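Local structure of bottromycin amidohydrolase (Streptomyces purpureus, 6I5S) at residues A214-L217 with D218-L221; L196-D199 with A200-G204; V326-L329 with G330-A333. The protein probably acts as a zinc-dependent, thiazoline-specific amidohydrolase that serves as the gatekeeper of bottromycin biosynthesis. All coordinates share one frame; numbering follows the deposited sequence.

Overall arrangement
The three contacts come in series along a single chain, interaction 2 first, then interaction 1, then interaction 3. Interaction 2 forms the last turns of helix 190-203, and interaction 1 starts the next helix, 217-223; their centres lie about 16 Å apart, and their nearest atoms are about 6 Å apart. Interaction 3 belongs to the long helix 316-338, its centre about 21 Å from that of interaction 1 and about 32 Å from that of interaction 2. In sequence, the two neighbouring helices fall among the metal ligands Xaa183, His210 and His229, while helix 316-338 precedes Asp348, so all three helices punctuate the part of the chain that supplies most of the zinc site.

Interaction 1 (A214-L217 with D218-L221); sequences AVRL and DVAL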
loop_
_atom_site.group_PDB
_atom_site.type_symbol
_atom_site.label_atom_id
_atom_site.label_comp_id
_atom_site.label_asym_id
_atom_site.label_seq_id
_atom_site.Cartn_x
_atom_site.Cartn_y
_atom_site.Cartn_z
ATOM N N ALA A 214 -9.186 22.085 9.536
ATOM C CA ALA A 214 -8.855 23.402 10.077
ATOM C C ALA A 214 -7.500 23.902 9.633
ATOM O O ALA A 214 -7.028 24.912 10.165
ATOM C CB ALA A 214 -8.906 23.370 11.602
ATOM N N VAL A 215 -6.846 23.203 8.709
ATOM C CA VAL A 215 -5.508 23.554 8.245
ATOM C C VAL A 215 -5.537 23.897 6.753
ATOM O O VAL A 215 -6.066 23.125 5.927
ATOM C CB VAL A 215 -4.515 22.432 8.523
ATOM C CG1 VAL A 215 -3.118 22.731 7.904
ATOM C CG2 VAL A 215 -4.372 22.188 10.065
ATOM N N ARG A 216 -4.870 24.995 6.413
ATOM C CA ARG A 216 -4.691 25.405 5.029
ATOM C C ARG A 216 -3.948 24.344 4.240
ATOM O O ARG A 216 -2.982 23.731 4.700
ATOM C CB ARG A 216 -3.899 26.712 4.958
ATOM C CG ARG A 216 -4.622 27.972 5.530
ATOM C CD ARG A 216 -3.640 29.107 5.693
ATOM N NE ARG A 216 -4.260 30.365 6.144
ATOM C CZ ARG A 216 -4.519 30.669 7.412
ATOM N NH1 ARG A 216 -4.213 29.808 8.376
ATOM N NH2 ARG A 216 -5.083 31.844 7.728
ATOM N N LEU A 217 -4.366 24.147 2.996
ATOM C CA LEU A 217 -3.739 23.104 2.200
ATOM C C LEU A 217 -2.260 23.388 2.022
ATOM O O LEU A 217 -1.430 22.475 2.107
ATOM C CB LEU A 217 -4.413 22.986 0.838
ATOM C CG LEU A 217 -3.782 22.103 -0.189
ATOM C CD1 LEU A 217 -3.817 20.647 0.250
ATOM C CD2 LEU A 217 -4.527 22.282 -1.516
ATOM N N ASP A 218 -1.909 24.639 1.755
ATOM C CA ASP A 218 -0.506 24.938 1.495
ATOM C C ASP A 218 0.344 24.689 2.732
ATOM O O ASP A 218 1.480 24.233 2.619
ATOM C CB ASP A 218 -0.334 26.380 1.013
ATOM C CG ASP A 218 -1.329 27.306 1.636
ATOM O OD1 ASP A 218 -2.540 27.140 1.347
ATOM O OD2 ASP A 218 -0.907 28.173 2.433
ATOM N N VAL A 219 -0.189 24.982 3.920
ATOM C CA VAL A 219 0.529 24.661 5.157
ATOM C C VAL A 219 0.720 23.150 5.312
ATOM O O VAL A 219 1.803 22.662 5.683
ATOM C CB VAL A 219 -0.235 25.287 6.348
ATOM C CG1 VAL A 219 0.352 24.890 7.645
ATOM C CG2 VAL A 219 -0.286 26.784 6.206
ATOM N N ALA A 220 -0.321 22.370 5.040
ATOM C CA ALA A 220 -0.215 20.932 5.159
ATOM C C ALA A 220 0.802 20.372 4.177
ATOM O O ALA A 220 1.589 19.477 4.524
ATOM C CB ALA A 220 -1.570 20.285 4.939
ATOM N N LEU A 221 0.810 20.874 2.944
ATOM C CA LEU A 221 1.711 20.346 1.929
ATOM C C LEU A 221 3.159 20.578 2.296
ATOM O O LEU A 221 4.013 19.738 2.012
ATOM C CB LEU A 221 1.437 20.972 0.564
ATOM C CG LEU A 221 0.122 20.562 -0.058
ATOM C CD1 LEU A 221 -0.126 21.448 -1.337
ATOM C CD2 LEU A 221 0.037 19.103 -0.360
#
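The carboxylate of Asp218, poorly ordered and tentatively placed, turns back toward Arg216 and meets the aliphatic root of that side chain, its OD1 lying 3.9 Å from Arg216 CB. The extended arginine carries its guanidinium away, and Arg216 NE stays 5.5 Å from Asp218 OD2, too far for a direct ion pair. Val219 touches the base of the arginine chain: its CG2 sits 3.8 Å from Arg216 CB and also meets CD. Arg216 is the N-cap of helix 217-223, and Ala220 N donates to its carbonyl, Arg216 O, at 3.0 Å in a nearly straight bond (N-H...O 164°). Just before the cap, Val215 packs its CG1 4.1 Å from Ala220 CB, the pairing of a hydrophobic staple, and the same methyl touches Val219 CG1. This helix begins shortly after the zinc ligand His210, and Ala220 also rests on Val211. In the first turn, Leu217 CG, anti to the backbone N (chi1 171°), lies 3.9 Å from Leu221 CD1, while Leu221 N bonds to Leu217 O. An alanine in place of Leu221 would keep that backbone bond but would probably strip the Leu217 isobutyl group of this contact, leaving it Phe233, and open a gap beside Glu263.

Interaction 2 (L196-D199 with A200-G204); sequences LVRD and ADRAG
Arg202 lays one face of its guanidinium over the aliphatic part of Arg198, with Arg198 CG about 3.6 Å above the centre of the plane and Arg198 CD 3.6 Å from Arg202 NH1. The two arginines run side by side in the same direction, their guanidinium planes 18° apart, but reach this position by different routes. Arg202 is extended from CG to NE, whereas Arg198 has CG anti to the backbone N (chi1 175°) and then bends at chi3, 68°. The bend brings its NE and NH2 round to the carboxylate of the next residue, Asp199. This is a side-on, two-nitrogen grip: Arg198 NE donates to Asp199 OD1 at 2.9 Å, and Arg198 NH2 reaches OD2 of the same aspartate at 3.2 Å. The acid lies at the edge of the Arg198 guanidinium, although NE meets OD1 from above the carboxylate plane. Arg202 NH2 is a long 3.9 Å from Asp199 OD1, which lies well out of the Arg202 plane. Because the Arg202 side chain is poorly ordered, its stacking and this charge contact are less certain.

Beneath these groups runs the end of helix 190-203, closed by a Schellman motif in which Gly204 has positive phi and its N bonds to Asp201 O. On the buried side, Leu196 touches Ile182 and Val184, the neighbours of the carboxylated lysine Xaa183, and Ala200 rests on Ile205 and Val207. Since Arg198 NE and Arg202 NH2 approach to 3.8 Å, the Asp199 carboxylate, hydrogen-bonded to Arg198 but acting on Arg202 through charge alone, probably offsets their repulsion.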
loop_
_atom_site.group_PDB
_atom_site.type_symbol
_atom_site.label_atom_id
_atom_site.label_comp_id
_atom_site.label_asym_id
_atom_site.label_seq_id
_atom_site.Cartn_x
_atom_site.Cartn_y
_atom_site.Cartn_z
ATOM N N LEU A 196 2.219 20.077 16.702
ATOM C CA LEU A 196 2.591 18.695 16.388
ATOM C C LEU A 196 3.629 18.652 15.287
ATOM O O LEU A 196 4.654 17.975 15.417
ATOM C CB LEU A 196 1.353 17.915 15.956
ATOM C CG LEU A 196 1.557 16.513 15.389
ATOM C CD1 LEU A 196 2.142 15.647 16.457
ATOM C CD2 LEU A 196 0.228 15.990 14.970
ATOM N N VAL A 197 3.411 19.406 14.201
ATOM C CA VAL A 197 4.398 19.331 13.130
ATOM C C VAL A 197 5.686 20.019 13.517
ATOM O O VAL A 197 6.768 19.555 13.115
ATOM C CB VAL A 197 3.838 19.840 11.773
ATOM C CG1 VAL A 197 2.675 18.908 11.318
ATOM C CG2 VAL A 197 3.445 21.275 11.848
ATOM N N ARG A 198 5.631 21.097 14.342
ATOM C CA ARG A 198 6.849 21.717 14.833
ATOM C C ARG A 198 7.643 20.728 15.687
ATOM O O ARG A 198 8.855 20.559 15.518
ATOM C CB ARG A 198 6.491 22.965 15.652
ATOM C CG ARG A 198 7.670 23.654 16.337
ATOM C CD ARG A 198 7.135 24.613 17.406
ATOM N NE ARG A 198 6.542 23.808 18.476
ATOM C CZ ARG A 198 5.590 24.215 19.303
ATOM N NH1 ARG A 198 5.107 25.472 19.212
ATOM N NH2 ARG A 198 5.133 23.397 20.234
ATOM N N ASP A 199 6.961 20.043 16.598
ATOM C CA ASP A 199 7.683 19.167 17.524
ATOM C C ASP A 199 8.108 17.841 16.888
ATOM O O ASP A 199 9.169 17.287 17.254
ATOM C CB ASP A 199 6.835 18.900 18.768
ATOM C CG ASP A 199 6.577 20.192 19.570
ATOM O OD1 ASP A 199 7.307 21.173 19.341
ATOM O OD2 ASP A 199 5.626 20.248 20.378
ATOM N N ALA A 200 7.275 17.283 16.007
ATOM C CA ALA A 200 7.684 16.103 15.234
ATOM C C ALA A 200 8.903 16.423 14.377
ATOM O O ALA A 200 9.851 15.633 14.308
ATOM C CB ALA A 200 6.529 15.612 14.354
ATOM N N ASP A 201 8.881 17.578 13.683
ATOM C CA ASP A 201 10.032 17.980 12.883
ATOM C C ASP A 201 11.289 18.042 13.728
ATOM O O ASP A 201 12.346 17.537 13.325
ATOM C CB ASP A 201 9.780 19.338 12.216
ATOM C CG ASP A 201 10.758 19.621 11.077
ATOM O OD1 ASP A 201 11.030 18.702 10.278
ATOM O OD2 ASP A 201 11.237 20.763 10.960
ATOM N N ARG A 202 11.201 18.657 14.922
ATOM C CA ARG A 202 12.366 18.747 15.777
ATOM C C ARG A 202 12.852 17.373 16.183
ATOM O O ARG A 202 14.054 17.180 16.393
ATOM C CB ARG A 202 12.039 19.572 17.022
ATOM C CG ARG A 202 11.816 21.047 16.707
ATOM C CD ARG A 202 11.441 21.854 17.923
ATOM N NE ARG A 202 11.265 23.267 17.594
ATOM C CZ ARG A 202 10.683 24.151 18.395
ATOM N NH1 ARG A 202 10.571 25.416 18.018
ATOM N NH2 ARG A 202 10.207 23.769 19.573
ATOM N N ALA A 203 11.942 16.419 16.324
ATOM C CA ALA A 203 12.306 15.070 16.738
ATOM C C ALA A 203 12.599 14.148 15.555
ATOM O O ALA A 203 12.913 12.966 15.766
ATOM C CB ALA A 203 11.183 14.455 17.585
ATOM N N GLY A 204 12.564 14.660 14.327
ATOM C CA GLY A 204 12.808 13.804 13.163
ATOM C C GLY A 204 11.720 12.839 12.810
ATOM O O GLY A 204 11.986 11.836 12.143
#

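Interaction 3 (V326-L329 with G330-A333); sequences VDRL and GRIA
Ile332 N donates to Arg328 O at 2.9 Å, the shortest of four successive i to i+4 backbone bonds in this part of the long alpha-helix 316-338. Gly330 N, Arg331 N and Ala333 N make the equivalent bonds to Val326 O, Asp327 O and Leu329 O. The side chain of Ile332 leans on the same acceptor residue, its CG1 lying 3.3 Å from Arg328 O, and its CD1 stands 4.4 Å from Leu329 CD2 at the margin of apolar contact. Leu329 and Ile332 belong to the buried side of the helix. Leu329 packs on Leu273 and Trp276 of helix 273-280 and on Leu230 and Val234, with its side chain about 13 Å from a bound zinc ion, while Ile332 touches His256.

The more polar side is built from Asp327, Arg328 and Arg331. Asp327 directs its acid to Arg277 of helix 273-280, with which OD1 forms a salt bridge that ties the two helices together; its OD2 remains 5.3 Å from Arg331 NH1. Arg328 NH2 makes a weak hydrogen bond to Leu253 O. Arg331 instead folds back along its own helix. The bend at chi3, -75°, returns its guanidinium over the preceding turn, where Asp327 O and Arg328 CA lie over one face, both offset toward the rim. The guanidinium planes of Arg328 and Arg331 are within 2° of parallel, yet the two groups do not meet; Arg331 NH2 instead comes to 3.2 Å from Arg328 CG.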
loop_
_atom_site.group_PDB
_atom_site.type_symbol
_atom_site.label_atom_id
_atom_site.label_comp_id
_atom_site.label_asym_id
_atom_site.label_seq_id
_atom_site.Cartn_x
_atom_site.Cartn_y
_atom_site.Cartn_z
ATOM N N VAL A 326 -14.659 9.696 -9.846
ATOM C CA VAL A 326 -13.387 9.085 -9.478
ATOM C C VAL A 326 -12.419 9.137 -10.650
ATOM O O VAL A 326 -11.210 9.320 -10.440
ATOM C CB VAL A 326 -13.613 7.674 -8.952
ATOM C CG1 VAL A 326 -12.309 6.979 -8.634
ATOM C CG2 VAL A 326 -14.491 7.730 -7.729
ATOM N N ASP A 327 -12.918 9.033 -11.898
ATOM C CA ASP A 327 -12.046 9.241 -13.043
ATOM C C ASP A 327 -11.391 10.622 -12.980
ATOM O O ASP A 327 -10.208 10.781 -13.298
ATOM C CB ASP A 327 -12.834 9.100 -14.345
ATOM C CG ASP A 327 -13.262 7.659 -14.647
ATOM O OD1 ASP A 327 -12.693 6.687 -14.081
ATOM O OD2 ASP A 327 -14.152 7.505 -15.510
ATOM N N ARG A 328 -12.169 11.645 -12.647
ATOM C CA ARG A 328 -11.634 13.003 -12.512
ATOM C C ARG A 328 -10.596 13.097 -11.404
ATOM O O ARG A 328 -9.620 13.832 -11.540
ATOM C CB ARG A 328 -12.766 14.006 -12.252
ATOM C CG ARG A 328 -13.686 14.172 -13.504
ATOM C CD ARG A 328 -14.706 15.275 -13.370
ATOM N NE ARG A 328 -14.041 16.558 -13.254
ATOM C CZ ARG A 328 -14.660 17.681 -12.940
ATOM N NH1 ARG A 328 -15.967 17.666 -12.717
ATOM N NH2 ARG A 328 -13.967 18.806 -12.843
ATOM N N LEU A 329 -10.816 12.395 -10.294
ATOM C CA LEU A 329 -9.789 12.303 -9.236
ATOM C C LEU A 329 -8.482 11.733 -9.791
ATOM O O LEU A 329 -7.382 12.226 -9.471
ATOM C CB LEU A 329 -10.285 11.443 -8.077
ATOM C CG LEU A 329 -11.462 11.984 -7.241
ATOM C CD1 LEU A 329 -11.759 11.087 -6.065
ATOM C CD2 LEU A 329 -11.170 13.363 -6.710
ATOM N N GLY A 330 -8.580 10.731 -10.668
ATOM C CA GLY A 330 -7.379 10.193 -11.267
ATOM C C GLY A 330 -6.690 11.206 -12.143
ATOM O O GLY A 330 -5.462 11.293 -12.147
ATOM N N ARG A 331 -7.466 11.996 -12.909
ATOM C CA ARG A 331 -6.847 13.047 -13.717
ATOM C C ARG A 331 -6.202 14.114 -12.847
ATOM O O ARG A 331 -5.178 14.686 -13.233
ATOM C CB ARG A 331 -7.875 13.636 -14.696
ATOM C CG ARG A 331 -8.315 12.593 -15.759
ATOM C CD ARG A 331 -8.941 13.277 -16.959
ATOM N NE ARG A 331 -10.289 13.765 -16.674
ATOM C CZ ARG A 331 -11.368 12.992 -16.656
ATOM N NH1 ARG A 331 -11.263 11.689 -16.899
ATOM N NH2 ARG A 331 -12.549 13.523 -16.397
ATOM N N ILE A 332 -6.751 14.367 -11.662
ATOM C CA ILE A 332 -6.111 15.304 -10.728
ATOM C C ILE A 332 -4.772 14.751 -10.249
ATOM O O ILE A 332 -3.764 15.483 -10.215
ATOM C CB ILE A 332 -7.030 15.609 -9.540
ATOM C CG1 ILE A 332 -8.236 16.416 -10.011
ATOM C CG2 ILE A 332 -6.240 16.381 -8.477
ATOM C CD1 ILE A 332 -9.276 16.634 -8.949
ATOM N N ALA A 333 -4.735 13.448 -9.925
ATOM C CA ALA A 333 -3.484 12.772 -9.553
ATOM C C ALA A 333 -2.461 12.891 -10.673
ATOM O O ALA A 333 -1.301 13.224 -10.422
ATOM C CB ALA A 333 -3.757 11.305 -9.216
#